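Local coordinates for NDP-rhamnosyltransferase (Saccharopolyspora spinosa, PDB 3TSA), which belongs to the GT-B class of glycosyltransferases and is built from two Rossmann-like domains, at residues Asp146-Ala149 against Gly150-Asp154; Gly206-Ala210 against Trp211-Arg215; Val278-Asn281 against Leu282-Arg285. One frame throughout, in Å; residues are numbered along the deposited sequence.

Interaction 1: residues Asp146-Ala149 against Gly150-Asp154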
ATOM      1  N   ASP A 146      22.019   6.309 -11.519  1.00 13.50           N
ATOM      2  CA  ASP A 146      22.369   7.395 -10.534  1.00 11.96           C
ATOM      3  C   ASP A 146      23.527   8.166 -11.152  1.00 12.79           C
ATOM      4  O   ASP A 146      24.663   7.709 -11.087  1.00 14.87           O
ATOM      5  CB  ASP A 146      22.800   6.732  -9.198  1.00 12.14           C
ATOM      6  CG  ASP A 146      23.223   7.774  -8.133  1.00 14.96           C
ATOM      7  OD1 ASP A 146      23.261   9.008  -8.434  1.00 15.02           O
ATOM      8  OD2 ASP A 146      23.479   7.368  -6.998  1.00 17.47           O
ATOM      9  N   PRO A 147      23.256   9.378 -11.751  1.00 14.78           N
ATOM     10  CA  PRO A 147      24.338  10.182 -12.345  1.00 14.36           C
ATOM     11  C   PRO A 147      24.788  11.295 -11.416  1.00 16.42           C
ATOM     12  O   PRO A 147      25.227  12.343 -11.884  1.00 16.86           O
ATOM     13  CB  PRO A 147      23.676  10.805 -13.584  1.00 16.77           C
ATOM     14  CG  PRO A 147      22.275  10.516 -13.512  1.00 15.25           C
ATOM     15  CD  PRO A 147      21.928   9.854 -12.161  1.00 15.58           C
ATOM     16  N   THR A 148      24.669  11.070 -10.109  1.00 15.66           N
ATOM     17  CA  THR A 148      24.978  12.167  -9.165  1.00 16.47           C
ATOM     18  C   THR A 148      26.408  12.343  -8.786  1.00 16.88           C
ATOM     19  O   THR A 148      26.736  13.370  -8.210  1.00 17.26           O
ATOM     20  CB  THR A 148      24.073  12.143  -7.889  1.00 15.11           C
ATOM     21  OG1 THR A 148      24.368  11.005  -7.070  1.00 15.22           O
ATOM     22  CG2 THR A 148      22.615  12.266  -8.283  1.00 16.60           C
ATOM     23  N   ALA A 149      27.262  11.369  -9.088  1.00 17.89           N
ATOM     24  CA  ALA A 149      28.728  11.484  -8.786  1.00 18.50           C
ATOM     25  C   ALA A 149      29.408  12.653  -9.439  1.00 20.55           C
ATOM     26  O   ALA A 149      30.486  13.150  -8.989  1.00 21.67           O
ATOM     27  CB  ALA A 149      29.478  10.255  -9.141  1.00 19.03           C
ATOM     28  N   GLY A 150      29.012  13.253 -10.497  1.00 17.73           N
ATOM     29  CA  GLY A 150      30.266  14.277 -10.422  1.00 23.17           C
ATOM     30  C   GLY A 150      30.020  15.655  -9.798  1.00 20.01           C
ATOM     31  O   GLY A 150      30.157  15.954  -8.567  1.00 21.51           O
ATOM     32  N   PRO A 151      29.582  16.507 -10.658  1.00 21.27           N
ATOM     33  CA  PRO A 151      29.080  17.851 -10.413  1.00 20.13           C
ATOM     34  C   PRO A 151      28.043  17.941  -9.303  1.00 18.54           C
ATOM     35  O   PRO A 151      28.183  18.795  -8.421  1.00 18.57           O
ATOM     36  CB  PRO A 151      28.523  18.293 -11.763  1.00 20.86           C
ATOM     37  CG  PRO A 151      28.652  17.094 -12.656  1.00 24.45           C
ATOM     38  CD  PRO A 151      29.618  16.150 -12.079  1.00 22.14           C
ATOM     39  N   PHE A 152      27.058  17.043  -9.274  1.00 18.13           N
ATOM     40  CA  PHE A 152      26.005  17.121  -8.235  1.00 18.76           C
ATOM     41  C   PHE A 152      26.601  16.860  -6.839  1.00 19.02           C
ATOM     42  O   PHE A 152      26.397  17.654  -5.902  1.00 17.71           O
ATOM     43  CB  PHE A 152      24.815  16.169  -8.546  1.00 19.57           C
ATOM     44  CG  PHE A 152      23.738  16.169  -7.467  1.00 16.00           C
ATOM     45  CD1 PHE A 152      23.938  15.423  -6.289  1.00 14.68           C
ATOM     46  CD2 PHE A 152      22.552  16.903  -7.622  1.00 16.45           C
ATOM     47  CE1 PHE A 152      22.978  15.394  -5.272  1.00 17.19           C
ATOM     48  CE2 PHE A 152      21.574  16.892  -6.582  1.00 14.65           C
ATOM     49  CZ  PHE A 152      21.799  16.130  -5.430  1.00 13.24           C
ATOM     50  N   SER A 153      27.323  15.776  -6.681  1.00 18.28           N
ATOM     51  CA  SER A 153      27.769  15.422  -5.363  1.00 19.92           C
ATOM     52  C   SER A 153      28.827  16.442  -4.882  1.00 20.20           C
ATOM     53  O   SER A 153      28.848  16.813  -3.674  1.00 18.52           O
ATOM     54  CB  SER A 153      28.340  14.030  -5.432  1.00 21.15           C
ATOM     55  OG  SER A 153      29.044  13.785  -4.247  1.00 22.19           O
ATOM     56  N   ASP A 154      29.635  16.945  -5.811  1.00 19.48           N
ATOM     57  CA  ASP A 154      30.650  17.952  -5.434  1.00 20.45           C
ATOM     58  C   ASP A 154      30.008  19.247  -4.968  1.00 18.25           C
ATOM     59  O   ASP A 154      30.533  19.877  -4.017  1.00 18.92           O
ATOM     60  CB  ASP A 154      31.544  18.258  -6.631  1.00 21.42           C
ATOM     61  CG  ASP A 154      32.656  17.207  -6.808  1.00 23.70           C
ATOM     62  OD1 ASP A 154      32.818  16.281  -5.959  1.00 26.08           O
ATOM     63  OD2 ASP A 154      33.346  17.284  -7.840  1.00 31.23           O
TER
HETATM   64  O   HOH W   1      26.591  14.764 -11.154  1.00 18.01           O
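Thr148 lies alongside Phe152, the two side chains pointing the same way. Thr148 CG2 sits over one face of the phenyl ring, offset toward its rim, and Thr148 CB comes to 3.7 Å from Phe152 CD1. This is the tight, buried part, and Phe152 also touches Ala92 of helix 82-113. With chi1 at 68°, Thr148 keeps its methyl for the ring and turns OG1 to Asp146. Asp146 OD1 thus takes two donors: Thr148 OG1 at 2.7 Å on the syn lone pair, and Thr148 N at 3.0 Å from the anti side, 32° out of the carboxylate plane. Asp146 OD2 forms a salt bridge with Arg142, so both carboxylate oxygens are engaged. Toward the partly exposed Ala149, Gly150 and Ser153 the contact is made mainly by the backbone, with Ser153 CB against Thr148 O. Ser153 N donates to Thr148 O at 2.9 Å, the N-H...O angle bent to 132°. A water donates to Pro147 O at 2.9 Å and accepts from Phe152 N at 3.0 Å, thereby serving a helix-start amide. Gly150, at the N-cap position, accepts through its O from Asp154 N. The arrangement is an Asx turn at Asp146 leading into the first turn of helix 151-166.

Interaction 2: residues Gly206-Ala210 against Trp211-Arg215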
ATOM      1  N   GLY A 206      -5.150   0.432  -9.437  1.00 16.43           N
ATOM      2  CA  GLY A 206      -5.998   0.456 -10.610  1.00 18.75           C
ATOM      3  C   GLY A 206      -6.551  -0.933 -10.886  1.00 20.19           C
ATOM      4  O   GLY A 206      -6.274  -1.884 -10.122  1.00 18.05           O
ATOM      5  N   ALA A 207      -7.233  -1.058 -12.018  1.00 19.73           N
ATOM      6  CA  ALA A 207      -8.065  -2.218 -12.330  1.00 20.15           C
ATOM      7  C   ALA A 207      -7.461  -2.973 -13.497  1.00 19.59           C
ATOM      8  O   ALA A 207      -7.062  -2.348 -14.513  1.00 19.65           O
ATOM      9  CB  ALA A 207      -9.491  -1.775 -12.678  1.00 20.87           C
ATOM     10  N   PHE A 208      -7.514  -4.288 -13.411  1.00 19.30           N
ATOM     11  CA  PHE A 208      -7.003  -5.193 -14.448  1.00 20.63           C
ATOM     12  C   PHE A 208      -7.942  -5.135 -15.645  1.00 20.75           C
ATOM     13  O   PHE A 208      -9.141  -5.475 -15.515  1.00 22.85           O
ATOM     14  CB  PHE A 208      -6.905  -6.610 -13.849  1.00 20.25           C
ATOM     15  CG  PHE A 208      -6.544  -7.694 -14.861  1.00 23.94           C
ATOM     16  CD1 PHE A 208      -5.275  -7.759 -15.405  1.00 24.50           C
ATOM     17  CD2 PHE A 208      -7.480  -8.670 -15.189  1.00 30.65           C
ATOM     18  CE1 PHE A 208      -4.939  -8.777 -16.347  1.00 27.99           C
ATOM     19  CE2 PHE A 208      -7.171  -9.723 -16.087  1.00 33.47           C
ATOM     20  CZ  PHE A 208      -5.889  -9.734 -16.696  1.00 31.07           C
ATOM     21  N   PRO A 209      -7.439  -4.684 -16.827  1.00 19.20           N
ATOM     22  CA  PRO A 209      -8.409  -4.468 -17.905  1.00 20.66           C
ATOM     23  C   PRO A 209      -8.679  -5.791 -18.643  1.00 22.06           C
ATOM     24  O   PRO A 209      -7.787  -6.614 -18.797  1.00 21.15           O
ATOM     25  CB  PRO A 209      -7.700  -3.428 -18.796  1.00 20.42           C
ATOM     26  CG  PRO A 209      -6.214  -3.807 -18.693  1.00 18.15           C
ATOM     27  CD  PRO A 209      -6.063  -4.277 -17.200  1.00 18.61           C
ATOM     28  N   ALA A 210      -9.894  -6.014 -19.135  1.00 24.33           N
ATOM     29  CA  ALA A 210     -10.112  -7.291 -19.843  1.00 25.92           C
ATOM     30  C   ALA A 210      -9.168  -7.479 -21.058  1.00 25.93           C
ATOM     31  O   ALA A 210      -8.724  -8.602 -21.370  1.00 26.44           O
ATOM     32  CB  ALA A 210     -11.589  -7.451 -20.265  1.00 27.19           C
ATOM     33  N   TRP A 211      -8.888  -6.383 -21.763  1.00 26.20           N
ATOM     34  CA  TRP A 211      -7.985  -6.445 -22.896  1.00 26.24           C
ATOM     35  C   TRP A 211      -6.534  -6.765 -22.519  1.00 27.89           C
ATOM     36  O   TRP A 211      -5.693  -6.960 -23.416  1.00 30.00           O
ATOM     37  CB  TRP A 211      -8.071  -5.157 -23.705  1.00 25.82           C
ATOM     38  CG  TRP A 211      -7.771  -3.926 -22.935  1.00 22.23           C
ATOM     39  CD1 TRP A 211      -8.663  -3.054 -22.414  1.00 21.74           C
ATOM     40  CD2 TRP A 211      -6.477  -3.396 -22.634  1.00 20.82           C
ATOM     41  NE1 TRP A 211      -8.027  -1.997 -21.810  1.00 23.67           N
ATOM     42  CE2 TRP A 211      -6.680  -2.173 -21.943  1.00 23.93           C
ATOM     43  CE3 TRP A 211      -5.179  -3.798 -22.927  1.00 22.47           C
ATOM     44  CZ2 TRP A 211      -5.622  -1.387 -21.472  1.00 23.85           C
ATOM     45  CZ3 TRP A 211      -4.125  -3.018 -22.437  1.00 22.44           C
ATOM     46  CH2 TRP A 211      -4.366  -1.850 -21.702  1.00 23.80           C
ATOM     47  N   GLY A 212      -6.254  -6.834 -21.209  1.00 25.48           N
ATOM     48  CA  GLY A 212      -4.888  -7.010 -20.686  1.00 26.43           C
ATOM     49  C   GLY A 212      -4.510  -8.428 -20.422  1.00 26.14           C
ATOM     50  O   GLY A 212      -3.376  -8.682 -19.951  1.00 27.11           O
ATOM     51  N   ALA A 213      -5.437  -9.358 -20.686  1.00 25.11           N
ATOM     52  CA  ALA A 213      -5.184 -10.769 -20.332  1.00 27.38           C
ATOM     53  C   ALA A 213      -4.307 -11.466 -21.368  1.00 26.92           C
ATOM     54  O   ALA A 213      -3.483 -12.335 -21.041  1.00 27.93           O
ATOM     55  CB  ALA A 213      -6.546 -11.549 -20.153  1.00 26.58           C
ATOM     56  N   ALA A 214      -4.487 -11.073 -22.638  1.00 25.20           N
ATOM     57  CA  ALA A 214      -3.850 -11.802 -23.718  1.00 26.14           C
ATOM     58  C   ALA A 214      -3.520 -10.806 -24.828  1.00 24.32           C
ATOM     59  O   ALA A 214      -4.192  -9.782 -24.988  1.00 22.66           O
ATOM     60  CB  ALA A 214      -4.825 -12.850 -24.253  1.00 25.57           C
ATOM     61  N   ARG A 215      -2.478 -11.117 -25.595  1.00 26.21           N
ATOM     62  CA  ARG A 215      -2.266 -10.378 -26.831  1.00 26.58           C
ATOM     63  C   ARG A 215      -3.284 -10.785 -27.933  1.00 25.94           C
ATOM     64  O   ARG A 215      -4.148 -11.675 -27.772  1.00 23.01           O
ATOM     65  CB  ARG A 215      -0.832 -10.557 -27.334  1.00 29.08           C
ATOM     66  CG  ARG A 215      -0.545 -11.986 -27.806  1.00 30.64           C
ATOM     67  CD  ARG A 215       0.723 -12.063 -28.694  1.00 34.41           C
ATOM     68  NE  ARG A 215       0.516 -11.443 -30.022  1.00 36.40           N
ATOM     69  CZ  ARG A 215       1.490 -11.281 -30.945  1.00 37.01           C
ATOM     70  NH1 ARG A 215       2.737 -11.723 -30.700  1.00 34.36           N
ATOM     71  NH2 ARG A 215       1.225 -10.698 -32.131  1.00 26.98           N
TER
HETATM   72  O   HOH W   2      -7.381  -9.902 -23.152  1.00 33.99           O
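A short 3-10 turn ending at Gly212, just after strand 206-207, folds Trp211 back across Pro209. The contact is a CH-pi interaction: Pro209 CB stands 3.6 Å from the centroid of the Trp211 five-membered ring, 22° off its normal and so over the face. Pro209 CB reaches 3.4 Å from Trp211 NE1, while Pro209 CG lies farther along the indole, 3.7 Å from Trp211 CZ2. The indole owes this position to a chi1 of 58°, which sets CG between the backbone N and the carbonyl carbon. Arg273 adds a cation-pi contact to the same indole. Phe208 swings its ring end toward the far side of the turn, with Phe208 CZ 3.8 Å from Ala213 CA; Trp113 of the second subunit meets the phenyl ring edge-to-face. Gly206 and Ala207 continue a parallel beta ladder into that subunit. In the backbone, Gly212 N donates to Pro209 O at 2.9 Å, and a weak bond of 3.4 Å joins Ala213 N to Ala210 O. A water extends the turn, donating to Ala210 O at 2.6 Å and accepting from Ala214 N at 3.2 Å. Successive i to i+3 bonds of this kind define a 3-10 turn, here in the connection leading to strand 219-224 of the second Rossmann-like sheet.

Interaction 3: residues Val278-Asn281 against Leu282-Arg285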
ATOM      1  N   VAL A 278      -4.283   2.738 -15.902  1.00 20.50           N
ATOM      2  CA  VAL A 278      -4.137   1.312 -15.629  1.00 19.17           C
ATOM      3  C   VAL A 278      -2.647   1.063 -15.391  1.00 19.74           C
ATOM      4  O   VAL A 278      -1.850   1.288 -16.293  1.00 19.08           O
ATOM      5  CB  VAL A 278      -4.530   0.401 -16.851  1.00 17.70           C
ATOM      6  CG1 VAL A 278      -4.235  -1.117 -16.482  1.00 17.02           C
ATOM      7  CG2 VAL A 278      -5.999   0.572 -17.245  1.00 20.30           C
ATOM      8  N   PRO A 279      -2.274   0.572 -14.196  1.00 19.20           N
ATOM      9  CA  PRO A 279      -0.879   0.243 -13.850  1.00 19.39           C
ATOM     10  C   PRO A 279      -0.247  -0.633 -14.931  1.00 19.43           C
ATOM     11  O   PRO A 279      -0.796  -1.697 -15.292  1.00 18.82           O
ATOM     12  CB  PRO A 279      -1.065  -0.601 -12.562  1.00 19.39           C
ATOM     13  CG  PRO A 279      -2.178   0.135 -11.869  1.00 20.53           C
ATOM     14  CD  PRO A 279      -3.167   0.411 -13.031  1.00 18.75           C
ATOM     15  N   LEU A 280       0.917  -0.182 -15.422  1.00 18.42           N
ATOM     16  CA  LEU A 280       1.596  -0.859 -16.493  1.00 21.25           C
ATOM     17  C   LEU A 280       1.714  -2.367 -16.322  1.00 20.28           C
ATOM     18  O   LEU A 280       1.529  -3.144 -17.244  1.00 19.38           O
ATOM     19  CB  LEU A 280       2.986  -0.232 -16.524  1.00 21.60           C
ATOM     20  CG  LEU A 280       3.497   0.047 -17.877  1.00 29.37           C
ATOM     21  CD1 LEU A 280       2.482   0.974 -18.499  1.00 31.34           C
ATOM     22  CD2 LEU A 280       4.915   0.645 -17.668  1.00 30.86           C
ATOM     23  N   ASN A 281       2.065  -2.800 -15.128  1.00 18.60           N
ATOM     24  CA  ASN A 281       2.370  -4.173 -14.931  1.00 19.75           C
ATOM     25  C   ASN A 281       1.168  -5.082 -15.117  1.00 19.21           C
ATOM     26  O   ASN A 281       1.314  -6.273 -15.335  1.00 20.66           O
ATOM     27  CB  ASN A 281       3.000  -4.314 -13.515  1.00 20.13           C
ATOM     28  CG  ASN A 281       1.994  -4.227 -12.432  1.00 24.31           C
ATOM     29  OD1 ASN A 281       1.803  -3.175 -11.807  1.00 31.83           O
ATOM     30  ND2 ASN A 281       1.322  -5.338 -12.184  1.00 22.60           N
ATOM     31  N   LEU A 282      -0.040  -4.528 -15.058  1.00 20.55           N
ATOM     32  CA  LEU A 282      -1.244  -5.340 -15.249  1.00 18.19           C
ATOM     33  C   LEU A 282      -1.395  -5.860 -16.687  1.00 20.06           C
ATOM     34  O   LEU A 282      -2.024  -6.910 -16.905  1.00 20.91           O
ATOM     35  CB  LEU A 282      -2.476  -4.528 -14.824  1.00 18.59           C
ATOM     36  CG  LEU A 282      -2.491  -4.152 -13.334  1.00 18.94           C
ATOM     37  CD1 LEU A 282      -3.707  -3.294 -12.957  1.00 19.21           C
ATOM     38  CD2 LEU A 282      -2.447  -5.490 -12.513  1.00 19.09           C
ATOM     39  N   PHE A 283      -0.789  -5.195 -17.668  1.00 16.27           N
ATOM     40  CA  PHE A 283      -0.978  -5.603 -19.071  1.00 16.38           C
ATOM     41  C   PHE A 283       0.301  -5.640 -19.892  1.00 15.58           C
ATOM     42  O   PHE A 283       0.315  -6.073 -21.055  1.00 15.39           O
ATOM     43  CB  PHE A 283      -1.961  -4.667 -19.762  1.00 16.56           C
ATOM     44  CG  PHE A 283      -1.449  -3.246 -19.902  1.00 14.90           C
ATOM     45  CD1 PHE A 283      -0.662  -2.875 -20.974  1.00 14.90           C
ATOM     46  CD2 PHE A 283      -1.819  -2.285 -18.980  1.00 15.39           C
ATOM     47  CE1 PHE A 283      -0.240  -1.536 -21.120  1.00 14.00           C
ATOM     48  CE2 PHE A 283      -1.390  -0.988 -19.085  1.00 15.41           C
ATOM     49  CZ  PHE A 283      -0.563  -0.610 -20.166  1.00 16.86           C
ATOM     50  N   LEU A 284       1.397  -5.169 -19.320  1.00 17.14           N
ATOM     51  CA  LEU A 284       2.580  -5.053 -20.123  1.00 17.15           C
ATOM     52  C   LEU A 284       3.111  -6.382 -20.701  1.00 16.52           C
ATOM     53  O   LEU A 284       3.733  -6.398 -21.782  1.00 15.79           O
ATOM     54  CB  LEU A 284       3.650  -4.260 -19.363  1.00 17.34           C
ATOM     55  CG  LEU A 284       4.628  -3.498 -20.227  1.00 17.91           C
ATOM     56  CD1 LEU A 284       4.067  -2.484 -21.300  1.00 17.50           C
ATOM     57  CD2 LEU A 284       5.638  -2.787 -19.327  1.00 17.52           C
ATOM     58  N   ARG A 285       2.888  -7.513 -20.030  1.00 18.12           N
ATOM     59  CA  ARG A 285       3.336  -8.779 -20.600  1.00 19.48           C
ATOM     60  C   ARG A 285       2.734  -9.092 -21.988  1.00 19.62           C
ATOM     61  O   ARG A 285       3.273  -9.922 -22.753  1.00 21.29           O
ATOM     62  CB  ARG A 285       2.993  -9.893 -19.613  1.00 18.67           C
ATOM     63  CG  ARG A 285       3.858  -9.830 -18.408  1.00 25.63           C
ATOM     64  CD  ARG A 285       3.277 -10.893 -17.402  1.00 26.00           C
ATOM     65  NE  ARG A 285       3.931 -10.880 -16.068  1.00 31.26           N
ATOM     66  CZ  ARG A 285       3.705  -9.988 -15.086  1.00 34.68           C
ATOM     67  NH1 ARG A 285       2.864  -8.969 -15.240  1.00 26.30           N
ATOM     68  NH2 ARG A 285       4.375 -10.075 -13.907  1.00 33.28           N
TER
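Phe283 has chi1 at 66°, its CG held between the backbone N and the carbonyl carbon, and this folds the ring back over the Leu280 carbonyl toward Val278. Val278 has CG1 anti to the backbone N (chi1 176°), which brings CG1 to 3.7 Å from Phe283 CD2. Two carbonyls meet the ring differently: Leu280 O lies over one face, offset toward the rim, whereas Val278 O is at the edge, near the ring plane, 3.6 Å from Phe283 CE2. Leu280 crosses the ring end, with Leu280 CD1 3.8 Å from Phe283 CZ, and runs side by side with Leu284, where Leu280 CG is 3.8 Å from Leu284 CD2. Leu282 points the same way as Pro279, with Leu282 CD1 3.7 Å from Pro279 CD. The backbone is coiled by Leu282 N donating to Pro279 O at 2.9 Å and by a fork at Leu280 O. That oxygen accepts from Phe283 N at 3.1 Å and from Leu284 N at 2.9 Å. Leu280 and Leu284 also pack on Cys222 and Thr298 or Thr301 respectively. Leu280, Phe283 and Leu284 are thus buried round a carbonyl oxygen that two N-H groups satisfy in an otherwise apolar setting, while the subunit boundary is met by apolar and charged groups alike: Pro279 and Leu282 pack on Thr50 of the second subunit, and Arg285 forms a salt bridge with its Glu31.

In the fold
Interactions 2 and 3 are neighbours, their centres about 8 Å apart, although they are far apart in sequence. They touch where Trp211 CZ3 lies 3.7 Å from Phe283 CG and where Pro209 CD meets Val278 CG1 at 3.7 Å; both also reach the second subunit. Interaction 2 is a surface contact of an aromatic-proline pair on a turn bridged by one water, while interaction 3 is partly buried, mostly apolar, and joins loop 278-285 to strand 219-224 and helix 296-304. Interaction 1 stands apart, its centre about 33 Å from that of interaction 3 and across the chain's centre. Also partly buried, it has a carboxylate ordering the loop that leads into helix 151-166.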